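Side-chain contacts in zinc chaperone AztD (Citrobacter koseri, PDB 6CMK), which acts as a periplasmic zinc chaperone that hands one zinc ion directly to the solute-binding protein AztC of the AztABCD transport system: residues Val47-Asp52 with Gly56-Thr61; Tyr314-Thr317 with Lys321-Gln324; Arg352-Val357 with Tyr363-Leu368; Ile372-Ala377 with Lys382-Ser387. All coordinates share one frame; numbering follows the deposited sequence.

Contact 1. Residues Val47-Asp52 with Gly56-Thr61; sequences VVNVID and GDKLAT
Asn49 and Thr61 face each other as a non-hydrogen-bonded antiparallel pair, their side chains lying next to each other and pointing the same way. Followed outward, Asn49 CB starts 3.8 Å from Lys58 NZ. CG, swung beside its own backbone N (chi1 -74°), is 3.7 Å from that same Lys58 NZ. At the tip, OD1 accepts a hydrogen bond from Thr61 OG1 at 2.8 Å, and the C=O...donor angle of 166° puts the hydroxyl almost straight ahead of the carbonyl. ND2 stays 4.1 Å from Lys58 NZ, so the ammonium passes close to the amide without bonding to it. Bends at chi2 and chi3 fold the lysine back over Ile51, with Lys58 CD 3.9 Å from Ile51 CD1.

Between Val50 and Ile51 the register slips by one residue. Leu59 and Ala60 both face Val50, a classic beta bulge in the outermost strand of this propeller blade. Val50 O takes Leu59 N at 2.9 Å and, weakly, Ala60 N. Val50 and Ala60 pack on the other side of the sheet, where Val50 also meets Phe39 of strand 32-42.

At the turn end, Asp52 OD2 comes within 3.9 Å of Asp57 OD1, and Asp55 adds a third carboxylate. The backbone N of Leu54 steadies Asp52 OD1. Three carboxylates so close would probably raise the pKa of one of them, an effect that solvent and the backbone N-H donors would lessen.

Contact 2. Residues Tyr314-Thr317 with Lys321-Gln324; sequences YVFT and KLNQ
Val315 and Asn323 form the hydrogen-bonded pair at the middle of this hairpin, and polar contacts dominate their side of the sheet. Val315 O accepts twice from one residue: Asn323 N at 2.8 Å, nearly straight ahead of the carbonyl, and Asn323 ND2 at 3.1 Å, from 45° above the carbonyl plane. ND2 also donates to Thr317 OG1 at 3.1 Å. With both acceptors close to the plane of the Asn323 amide and Ser335 OG bonded to OD1, rotation of the amide is restrained. Thr317 OG1 is itself bonded to Asp319.

A water bridges the far end of the contact, donating to Tyr314 OH at 2.6 Å and accepting from Gln324 NE2 at 2.8 Å. Asp306 also binds the phenol, and Ser333 OG bonds the side-chain oxygen Gln324 OE1.

Ring contacts lie on the face of Tyr314, Phe316, Leu322 and Gln324, opposite Val315 and Asn323. Tyr314 runs alongside Gln324, ring and amide planes 26° apart, and has Asn323 O near its plane at the edge. Phe316, its CG anti to the backbone N (chi1 -165°), lays one face over Lys321 O, 3.4 Å from CD2. Leu322 CD1 fills in against Tyr314 CB at 3.9 Å.

These are the two middle strands of a propeller blade, flanked by strands 300-305 and 331-337. Tyr314, Phe316 and Leu322 pack onto strands 355-358 and 361-366 of the next blade.

Contact 3. Residues Arg352-Val357 with Tyr363-Leu368; sequences RPRIAV and YVTDPL
Thr365 OG1 has two hydrogen-bond partners: Arg354 N, from which it accepts at 2.9 Å, and Phe393 O of strand 392-403, in the adjoining blade. The hydroxyl reaches Arg354 because chi1 (59°) sets it between the threonine's own backbone N and carbonyl carbon. This is the inner hairpin of a beta-propeller blade.

Thr365 N returns a bond to Arg354 O, so this residue pair is joined by one backbone and one side-chain link. Farther along, Ala356 and Tyr363 exchange two bonds, Ala356 N to Tyr363 O and Tyr363 N to Ala356 O, both 2.8 Å. Ala356 O also sits at the edge of the Tyr363 ring, in its plane; the phenol binds Ala53 O.

Arg354 curls back on its own chain, NH1 donating to Pro353 O at 2.9 Å with the acceptor close to the guanidinium plane. Its side chain lies about 11 Å from a bound zinc ion.

On the N-terminal side of Arg354 the strand pairing ends, and Pro353 and Pro367 make mainly van der Waals contacts. Pro353 CB packs 3.8 Å from Val364 CG1 and lies only 3.1 Å from Thr365 O, a buried carbonyl oxygen without a hydrogen-bonding partner in the model.

Contact 4. Residues Ile372-Ala377 with Lys382-Ser387; sequences IIVLDA and KTSEIS
Strands 372-376 and 382-387 run antiparallel, their axes 4.3 Å apart at closest and 151° between directions, with Ile372 and Ile386 exchanging two backbone bonds of 2.7 Å. Toward the turn the register slips: Thr383 and Ser384 both face Val374. Val374 O is bonded by Thr383 N at 2.8 Å and only weakly by Ser384 N, while Lys382 CA approaches the same oxygen in a CA-H...O contact.

On the face of Ile372, Val374 and Ile386, the packing is mostly aliphatic. Val374 CG2 meets Ile386 CD1 at 3.8 Å, the two side chains slanting across each other. Ser384 OG lies alongside Val374, 3.3 Å from its CB; chi1 of 64° sets the hydroxyl between its own backbone N and carbonyl carbon. Tyr363 of strand 361-366 closes on Ile372 and Val374 from the neighbouring strand.

The reverse face pairs charge with an aliphatic floor. The extended Lys382 chain crosses Ile373 at a slant, its CG and CD each 4.0 Å from Ile373 CG2, while Glu385 CB is 4.0 Å from Ile373 CD1. Above it Lys382 NZ and Glu385 OE2 form a salt bridge of 2.7 Å, made on the anti side of the carboxylate; OE1 pairs with Lys371, so the glutamate is shared by two lysines. Near the turn, Thr383 CG2 rests on Asp376 CB, and the Asp376 carboxylate takes Ser379 N and Thr378 OG1.

Strand 381-387 is the outer-edge strand of its four-stranded blade, with 355-358 at the inner edge, and the whole is an outer blade hairpin of a beta propeller, interrupted by a classic beta bulge.

All four contacts are antiparallel hairpins of propeller blades, at different depths. Contacts 3 and 4 belong to one sheet: the first takes its inner hairpin, the second its outer one, and Val364 O probably bonds Ile373 N where they meet. Contact 2 occupies the middle of the preceding blade and packs on contact 3 through Phe316 against Pro353. Contact 1 lies in the blade closed by strands from both chain termini and touches contact 4 through Ile51 and Ile386. Contacts 2 and 3 are buried, with polar side chains held by hydrogen bonds; contacts 1 and 4, only partly buried, bring charged side chains close together (crowded carboxylates in one, a salt bridge in the other) and each contain a bulge.

Contact 1. Residues Val47-Asp52 with Gly56-Thr61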
# COMPACT_ATOMS: atom_id res chain seq x y z
N VAL B 47 -19.72 -10.57 -22.94
CA VAL B 47 -20.21 -9.46 -22.13
C VAL B 47 -19.49 -9.46 -20.79
O VAL B 47 -19.21 -10.52 -20.22
CB VAL B 47 -21.74 -9.54 -21.94
CG1 VAL B 47 -22.11 -10.87 -21.31
CG2 VAL B 47 -22.23 -8.40 -21.08
N VAL B 48 -19.19 -8.26 -20.29
CA VAL B 48 -18.69 -8.07 -18.93
C VAL B 48 -19.63 -7.11 -18.23
O VAL B 48 -19.85 -5.99 -18.72
CB VAL B 48 -17.24 -7.55 -18.90
CG1 VAL B 48 -16.80 -7.28 -17.47
CG2 VAL B 48 -16.30 -8.55 -19.55
N ASN B 49 -20.23 -7.56 -17.14
CA ASN B 49 -21.11 -6.73 -16.33
C ASN B 49 -20.35 -6.13 -15.15
O ASN B 49 -19.47 -6.77 -14.58
CB ASN B 49 -22.31 -7.54 -15.82
CG ASN B 49 -23.32 -7.83 -16.91
OD1 ASN B 49 -23.95 -6.92 -17.44
ND2 ASN B 49 -23.49 -9.10 -17.23
N VAL B 50 -20.71 -4.90 -14.79
CA VAL B 50 -20.12 -4.20 -13.65
C VAL B 50 -21.25 -3.94 -12.67
O VAL B 50 -22.29 -3.40 -13.05
CB VAL B 50 -19.44 -2.88 -14.06
CG1 VAL B 50 -18.65 -2.29 -12.86
CG2 VAL B 50 -18.54 -3.08 -15.26
N ILE B 51 -21.03 -4.32 -11.42
CA ILE B 51 -22.06 -4.25 -10.40
C ILE B 51 -21.46 -3.58 -9.18
O ILE B 51 -20.30 -3.82 -8.84
CB ILE B 51 -22.58 -5.67 -10.07
CG1 ILE B 51 -23.36 -6.19 -11.28
CG2 ILE B 51 -23.43 -5.69 -8.79
CD1 ILE B 51 -24.10 -7.49 -11.07
N ASP B 52 -22.24 -2.71 -8.55
CA ASP B 52 -21.85 -2.14 -7.26
C ASP B 52 -21.88 -3.25 -6.22
O ASP B 52 -22.93 -3.84 -5.96
CB ASP B 52 -22.80 -1.00 -6.89
CG ASP B 52 -22.37 -0.27 -5.63
OD1 ASP B 52 -21.71 -0.85 -4.74
OD2 ASP B 52 -22.71 0.93 -5.52
N GLY B 56 -25.46 -4.16 -5.09
CA GLY B 56 -25.85 -5.03 -6.17
C GLY B 56 -26.45 -4.37 -7.39
O GLY B 56 -26.93 -5.09 -8.28
N ASP B 57 -26.44 -3.04 -7.50
CA ASP B 57 -27.09 -2.47 -8.66
C ASP B 57 -26.13 -2.41 -9.84
O ASP B 57 -24.90 -2.38 -9.69
CB ASP B 57 -27.72 -1.10 -8.37
CG ASP B 57 -26.71 -0.05 -7.95
OD1 ASP B 57 -25.49 -0.34 -7.95
OD2 ASP B 57 -27.14 1.07 -7.61
N LYS B 58 -26.71 -2.43 -11.03
CA LYS B 58 -25.96 -2.57 -12.27
C LYS B 58 -25.38 -1.21 -12.66
O LYS B 58 -26.12 -0.23 -12.80
CB LYS B 58 -26.86 -3.11 -13.37
CG LYS B 58 -27.73 -4.31 -12.97
CD LYS B 58 -26.94 -5.61 -12.92
CE LYS B 58 -26.72 -6.17 -14.32
NZ LYS B 58 -25.84 -7.37 -14.30
N LEU B 59 -24.07 -1.15 -12.82
CA LEU B 59 -23.41 0.08 -13.23
C LEU B 59 -23.14 0.13 -14.73
O LEU B 59 -23.19 1.22 -15.31
CB LEU B 59 -22.08 0.23 -12.48
CG LEU B 59 -22.08 0.96 -11.13
CD1 LEU B 59 -23.36 0.76 -10.34
CD2 LEU B 59 -20.87 0.49 -10.32
N ALA B 60 -22.84 -1.00 -15.36
CA ALA B 60 -22.49 -0.99 -16.77
C ALA B 60 -22.52 -2.41 -17.32
O ALA B 60 -22.33 -3.38 -16.59
CB ALA B 60 -21.11 -0.38 -17.01
N THR B 61 -22.78 -2.50 -18.62
CA THR B 61 -22.59 -3.71 -19.39
C THR B 61 -21.68 -3.37 -20.56
O THR B 61 -21.95 -2.41 -21.30
CB THR B 61 -23.93 -4.27 -19.90
OG1 THR B 61 -24.78 -4.55 -18.78
CG2 THR B 61 -23.72 -5.54 -20.70

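Contact 2. Residues Tyr314-Thr317 with Lys321-Gln324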
# COMPACT_ATOMS: atom_id res chain seq x y z
N TYR B 314 -10.26 -18.74 0.66
CA TYR B 314 -11.48 -19.50 0.45
C TYR B 314 -11.32 -20.48 -0.70
O TYR B 314 -10.71 -20.15 -1.72
CB TYR B 314 -12.67 -18.57 0.16
CG TYR B 314 -12.77 -17.51 1.20
CD1 TYR B 314 -13.13 -17.84 2.50
CD2 TYR B 314 -12.44 -16.21 0.92
CE1 TYR B 314 -13.17 -16.87 3.47
CE2 TYR B 314 -12.48 -15.24 1.88
CZ TYR B 314 -12.85 -15.57 3.15
OH TYR B 314 -12.87 -14.59 4.12
N VAL B 315 -11.85 -21.69 -0.52
CA VAL B 315 -11.89 -22.70 -1.57
C VAL B 315 -13.34 -23.10 -1.78
O VAL B 315 -14.06 -23.35 -0.81
CB VAL B 315 -11.05 -23.94 -1.22
CG1 VAL B 315 -10.88 -24.82 -2.46
CG2 VAL B 315 -9.71 -23.55 -0.64
N PHE B 316 -13.76 -23.16 -3.03
CA PHE B 316 -15.07 -23.69 -3.38
C PHE B 316 -14.90 -25.10 -3.92
O PHE B 316 -14.01 -25.34 -4.74
CB PHE B 316 -15.77 -22.81 -4.42
CG PHE B 316 -17.25 -23.09 -4.55
CD1 PHE B 316 -17.71 -24.01 -5.46
CD2 PHE B 316 -18.16 -22.42 -3.75
CE1 PHE B 316 -19.06 -24.27 -5.57
CE2 PHE B 316 -19.51 -22.68 -3.85
CZ PHE B 316 -19.96 -23.61 -4.77
N THR B 317 -15.74 -26.02 -3.46
CA THR B 317 -15.61 -27.43 -3.83
C THR B 317 -16.86 -27.88 -4.59
O THR B 317 -17.90 -27.23 -4.56
CB THR B 317 -15.38 -28.31 -2.59
OG1 THR B 317 -16.25 -27.91 -1.52
CG2 THR B 317 -13.93 -28.22 -2.11
N LYS B 321 -20.09 -26.29 -1.66
CA LYS B 321 -19.74 -25.64 -0.41
C LYS B 321 -18.59 -24.66 -0.59
O LYS B 321 -17.66 -24.87 -1.38
CB LYS B 321 -19.34 -26.66 0.66
CG LYS B 321 -20.46 -27.58 1.14
CD LYS B 321 -19.99 -28.30 2.39
CE LYS B 321 -20.96 -29.36 2.88
NZ LYS B 321 -20.52 -29.83 4.23
N LEU B 322 -18.67 -23.57 0.16
CA LEU B 322 -17.56 -22.64 0.30
C LEU B 322 -16.83 -23.00 1.59
O LEU B 322 -17.47 -23.21 2.62
CB LEU B 322 -18.07 -21.20 0.35
CG LEU B 322 -16.99 -20.12 0.42
CD1 LEU B 322 -16.14 -20.11 -0.83
CD2 LEU B 322 -17.61 -18.77 0.66
N ASN B 323 -15.50 -23.10 1.52
CA ASN B 323 -14.70 -23.52 2.67
C ASN B 323 -13.73 -22.41 3.05
O ASN B 323 -13.01 -21.89 2.20
CB ASN B 323 -13.94 -24.81 2.38
CG ASN B 323 -14.82 -25.92 1.85
OD1 ASN B 323 -15.29 -26.75 2.62
ND2 ASN B 323 -15.04 -25.94 0.54
N GLN B 324 -13.72 -22.06 4.32
CA GLN B 324 -12.82 -21.06 4.87
C GLN B 324 -11.50 -21.71 5.24
O GLN B 324 -11.48 -22.68 6.01
CB GLN B 324 -13.47 -20.40 6.09
CG GLN B 324 -12.65 -19.30 6.72
CD GLN B 324 -13.27 -18.82 8.01
OE1 GLN B 324 -13.44 -19.59 8.96
NE2 GLN B 324 -13.64 -17.55 8.06
O HOH W 1 -13.69 -15.22 6.54
O HOH W 2 -16.76 -29.37 1.59

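Contact 3. Residues Arg352-Val357 with Tyr363-Leu368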
# COMPACT_ATOMS: atom_id res chain seq x y z
N ARG B 352 -19.01 -23.24 -13.77
CA ARG B 352 -18.93 -23.50 -12.35
C ARG B 352 -18.71 -22.23 -11.56
O ARG B 352 -18.22 -21.23 -12.09
CB ARG B 352 -17.83 -24.52 -12.02
CG ARG B 352 -18.04 -25.82 -12.76
CD ARG B 352 -17.50 -27.01 -12.02
NE ARG B 352 -17.62 -28.20 -12.86
CZ ARG B 352 -16.87 -28.42 -13.93
NH1 ARG B 352 -15.93 -27.55 -14.29
NH2 ARG B 352 -17.05 -29.52 -14.64
N PRO B 353 -19.05 -22.24 -10.27
CA PRO B 353 -18.88 -21.05 -9.43
C PRO B 353 -17.45 -20.52 -9.38
O PRO B 353 -16.47 -21.27 -9.48
CB PRO B 353 -19.33 -21.56 -8.06
CG PRO B 353 -20.40 -22.55 -8.40
CD PRO B 353 -19.84 -23.28 -9.59
N ARG B 354 -17.36 -19.20 -9.19
CA ARG B 354 -16.11 -18.49 -8.94
C ARG B 354 -16.33 -17.55 -7.76
O ARG B 354 -17.43 -17.03 -7.57
CB ARG B 354 -15.65 -17.70 -10.19
CG ARG B 354 -15.36 -18.58 -11.42
CD ARG B 354 -14.12 -19.40 -11.14
NE ARG B 354 -13.65 -20.21 -12.26
CZ ARG B 354 -13.90 -21.50 -12.44
NH1 ARG B 354 -14.65 -22.17 -11.58
NH2 ARG B 354 -13.38 -22.13 -13.49
N ILE B 355 -15.26 -17.36 -6.97
CA ILE B 355 -15.29 -16.56 -5.74
C ILE B 355 -14.62 -15.22 -5.97
O ILE B 355 -13.56 -15.14 -6.61
CB ILE B 355 -14.56 -17.28 -4.58
CG1 ILE B 355 -14.86 -18.78 -4.48
CG2 ILE B 355 -14.88 -16.59 -3.27
CD1 ILE B 355 -13.79 -19.52 -3.65
N ALA B 356 -15.20 -14.15 -5.41
CA ALA B 356 -14.51 -12.88 -5.23
C ALA B 356 -14.77 -12.35 -3.83
O ALA B 356 -15.71 -12.76 -3.15
CB ALA B 356 -14.95 -11.82 -6.26
N VAL B 357 -13.92 -11.42 -3.39
CA VAL B 357 -14.07 -10.78 -2.08
C VAL B 357 -14.06 -9.27 -2.27
O VAL B 357 -13.19 -8.73 -2.95
CB VAL B 357 -12.95 -11.19 -1.11
CG1 VAL B 357 -13.21 -10.59 0.27
CG2 VAL B 357 -12.83 -12.70 -1.01
N TYR B 363 -18.39 -13.19 -2.49
CA TYR B 363 -19.29 -13.29 -3.64
C TYR B 363 -19.00 -14.58 -4.39
O TYR B 363 -17.84 -14.85 -4.73
CB TYR B 363 -19.13 -12.09 -4.58
CG TYR B 363 -19.42 -10.78 -3.90
CD1 TYR B 363 -18.47 -10.19 -3.08
CD2 TYR B 363 -20.65 -10.16 -4.03
CE1 TYR B 363 -18.73 -9.01 -2.42
CE2 TYR B 363 -20.92 -8.97 -3.38
CZ TYR B 363 -19.95 -8.41 -2.58
OH TYR B 363 -20.19 -7.22 -1.92
N VAL B 364 -20.04 -15.36 -4.65
CA VAL B 364 -19.90 -16.64 -5.33
C VAL B 364 -20.86 -16.64 -6.50
O VAL B 364 -22.08 -16.53 -6.31
CB VAL B 364 -20.19 -17.83 -4.39
CG1 VAL B 364 -20.07 -19.14 -5.16
CG2 VAL B 364 -19.24 -17.82 -3.20
N THR B 365 -20.33 -16.77 -7.72
CA THR B 365 -21.21 -16.85 -8.87
C THR B 365 -21.86 -18.22 -8.92
O THR B 365 -21.26 -19.23 -8.55
CB THR B 365 -20.46 -16.57 -10.17
OG1 THR B 365 -19.39 -17.52 -10.34
CG2 THR B 365 -19.88 -15.16 -10.15
N ASP B 366 -23.11 -18.23 -9.37
CA ASP B 366 -23.89 -19.46 -9.52
C ASP B 366 -24.41 -19.42 -10.95
O ASP B 366 -25.57 -19.07 -11.20
CB ASP B 366 -25.03 -19.54 -8.50
CG ASP B 366 -25.66 -20.91 -8.45
OD1 ASP B 366 -25.44 -21.69 -9.40
OD2 ASP B 366 -26.40 -21.21 -7.48
N PRO B 367 -23.56 -19.76 -11.93
CA PRO B 367 -23.92 -19.49 -13.33
C PRO B 367 -25.22 -20.15 -13.77
O PRO B 367 -26.00 -19.53 -14.50
CB PRO B 367 -22.71 -19.99 -14.12
CG PRO B 367 -21.84 -20.73 -13.16
CD PRO B 367 -22.16 -20.23 -11.79
N LEU B 368 -25.47 -21.39 -13.34
CA LEU B 368 -26.68 -22.09 -13.78
C LEU B 368 -27.95 -21.47 -13.23
O LEU B 368 -29.04 -21.76 -13.74
CB LEU B 368 -26.60 -23.56 -13.39
CG LEU B 368 -25.41 -24.33 -13.99
CD1 LEU B 368 -25.55 -25.82 -13.71
CD2 LEU B 368 -25.27 -24.07 -15.48

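Contact 4. Residues Ile372-Ala377 with Lys382-Ser387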
# COMPACT_ATOMS: atom_id res chain seq x y z
N ILE B 372 -25.54 -14.25 -8.18
CA ILE B 372 -24.36 -14.23 -7.33
C ILE B 372 -24.84 -14.29 -5.89
O ILE B 372 -25.70 -13.50 -5.49
CB ILE B 372 -23.52 -12.95 -7.55
CG1 ILE B 372 -23.11 -12.85 -9.03
CG2 ILE B 372 -22.31 -12.93 -6.62
CD1 ILE B 372 -22.51 -11.50 -9.39
N ILE B 373 -24.29 -15.23 -5.12
CA ILE B 373 -24.60 -15.34 -3.69
C ILE B 373 -23.64 -14.44 -2.92
O ILE B 373 -22.44 -14.40 -3.21
CB ILE B 373 -24.48 -16.80 -3.20
CG1 ILE B 373 -25.28 -17.75 -4.09
CG2 ILE B 373 -24.92 -16.89 -1.75
CD1 ILE B 373 -26.70 -17.32 -4.38
N VAL B 374 -24.17 -13.72 -1.93
CA VAL B 374 -23.38 -12.78 -1.13
C VAL B 374 -23.35 -13.28 0.31
O VAL B 374 -24.41 -13.49 0.91
CB VAL B 374 -23.95 -11.35 -1.19
CG1 VAL B 374 -23.01 -10.38 -0.49
CG2 VAL B 374 -24.18 -10.91 -2.63
N LEU B 375 -22.15 -13.45 0.85
CA LEU B 375 -21.97 -13.90 2.22
C LEU B 375 -21.24 -12.84 3.03
O LEU B 375 -20.34 -12.16 2.53
CB LEU B 375 -21.16 -15.19 2.30
CG LEU B 375 -21.75 -16.41 1.60
CD1 LEU B 375 -21.24 -16.53 0.16
CD2 LEU B 375 -21.41 -17.65 2.40
N ASP B 376 -21.61 -12.74 4.31
CA ASP B 376 -20.82 -11.95 5.24
C ASP B 376 -19.53 -12.70 5.55
O ASP B 376 -19.56 -13.89 5.89
CB ASP B 376 -21.62 -11.70 6.52
CG ASP B 376 -20.83 -10.92 7.56
OD1 ASP B 376 -20.70 -9.69 7.40
OD2 ASP B 376 -20.32 -11.54 8.51
N ALA B 377 -18.39 -12.02 5.44
CA ALA B 377 -17.13 -12.74 5.49
C ALA B 377 -16.85 -13.31 6.87
O ALA B 377 -16.28 -14.41 6.99
CB ALA B 377 -15.97 -11.83 5.07
N LYS B 382 -24.88 -16.49 4.27
CA LYS B 382 -25.48 -15.72 3.19
C LYS B 382 -26.25 -14.53 3.75
O LYS B 382 -27.01 -14.67 4.72
CB LYS B 382 -26.43 -16.61 2.38
CG LYS B 382 -27.26 -15.85 1.37
CD LYS B 382 -28.20 -16.77 0.61
CE LYS B 382 -28.97 -16.01 -0.46
NZ LYS B 382 -29.99 -16.88 -1.09
N THR B 383 -26.05 -13.36 3.14
CA THR B 383 -26.81 -12.17 3.51
C THR B 383 -27.66 -11.60 2.38
O THR B 383 -28.61 -10.87 2.67
CB THR B 383 -25.87 -11.08 4.03
OG1 THR B 383 -24.76 -10.90 3.13
CG2 THR B 383 -25.33 -11.46 5.40
N SER B 384 -27.37 -11.93 1.13
CA SER B 384 -28.20 -11.50 0.01
C SER B 384 -27.82 -12.32 -1.22
O SER B 384 -26.91 -13.15 -1.18
CB SER B 384 -28.05 -10.00 -0.27
OG SER B 384 -26.73 -9.71 -0.68
N GLU B 385 -28.54 -12.09 -2.31
CA GLU B 385 -28.13 -12.62 -3.60
C GLU B 385 -28.47 -11.59 -4.67
O GLU B 385 -29.40 -10.79 -4.53
CB GLU B 385 -28.79 -13.98 -3.90
CG GLU B 385 -30.30 -13.99 -3.99
CD GLU B 385 -30.82 -15.36 -4.40
OE1 GLU B 385 -31.50 -15.45 -5.44
OE2 GLU B 385 -30.51 -16.34 -3.70
N ILE B 386 -27.67 -11.60 -5.74
CA ILE B 386 -27.76 -10.63 -6.82
C ILE B 386 -28.13 -11.37 -8.09
O ILE B 386 -27.45 -12.33 -8.46
CB ILE B 386 -26.43 -9.88 -7.02
CG1 ILE B 386 -26.05 -9.10 -5.77
CG2 ILE B 386 -26.52 -8.93 -8.21
CD1 ILE B 386 -24.59 -8.74 -5.72
N SER B 387 -29.17 -10.89 -8.77
CA SER B 387 -29.59 -11.49 -10.03
C SER B 387 -28.79 -10.88 -11.16
O SER B 387 -28.64 -9.65 -11.24
CB SER B 387 -31.09 -11.27 -10.25
OG SER B 387 -31.47 -11.70 -11.54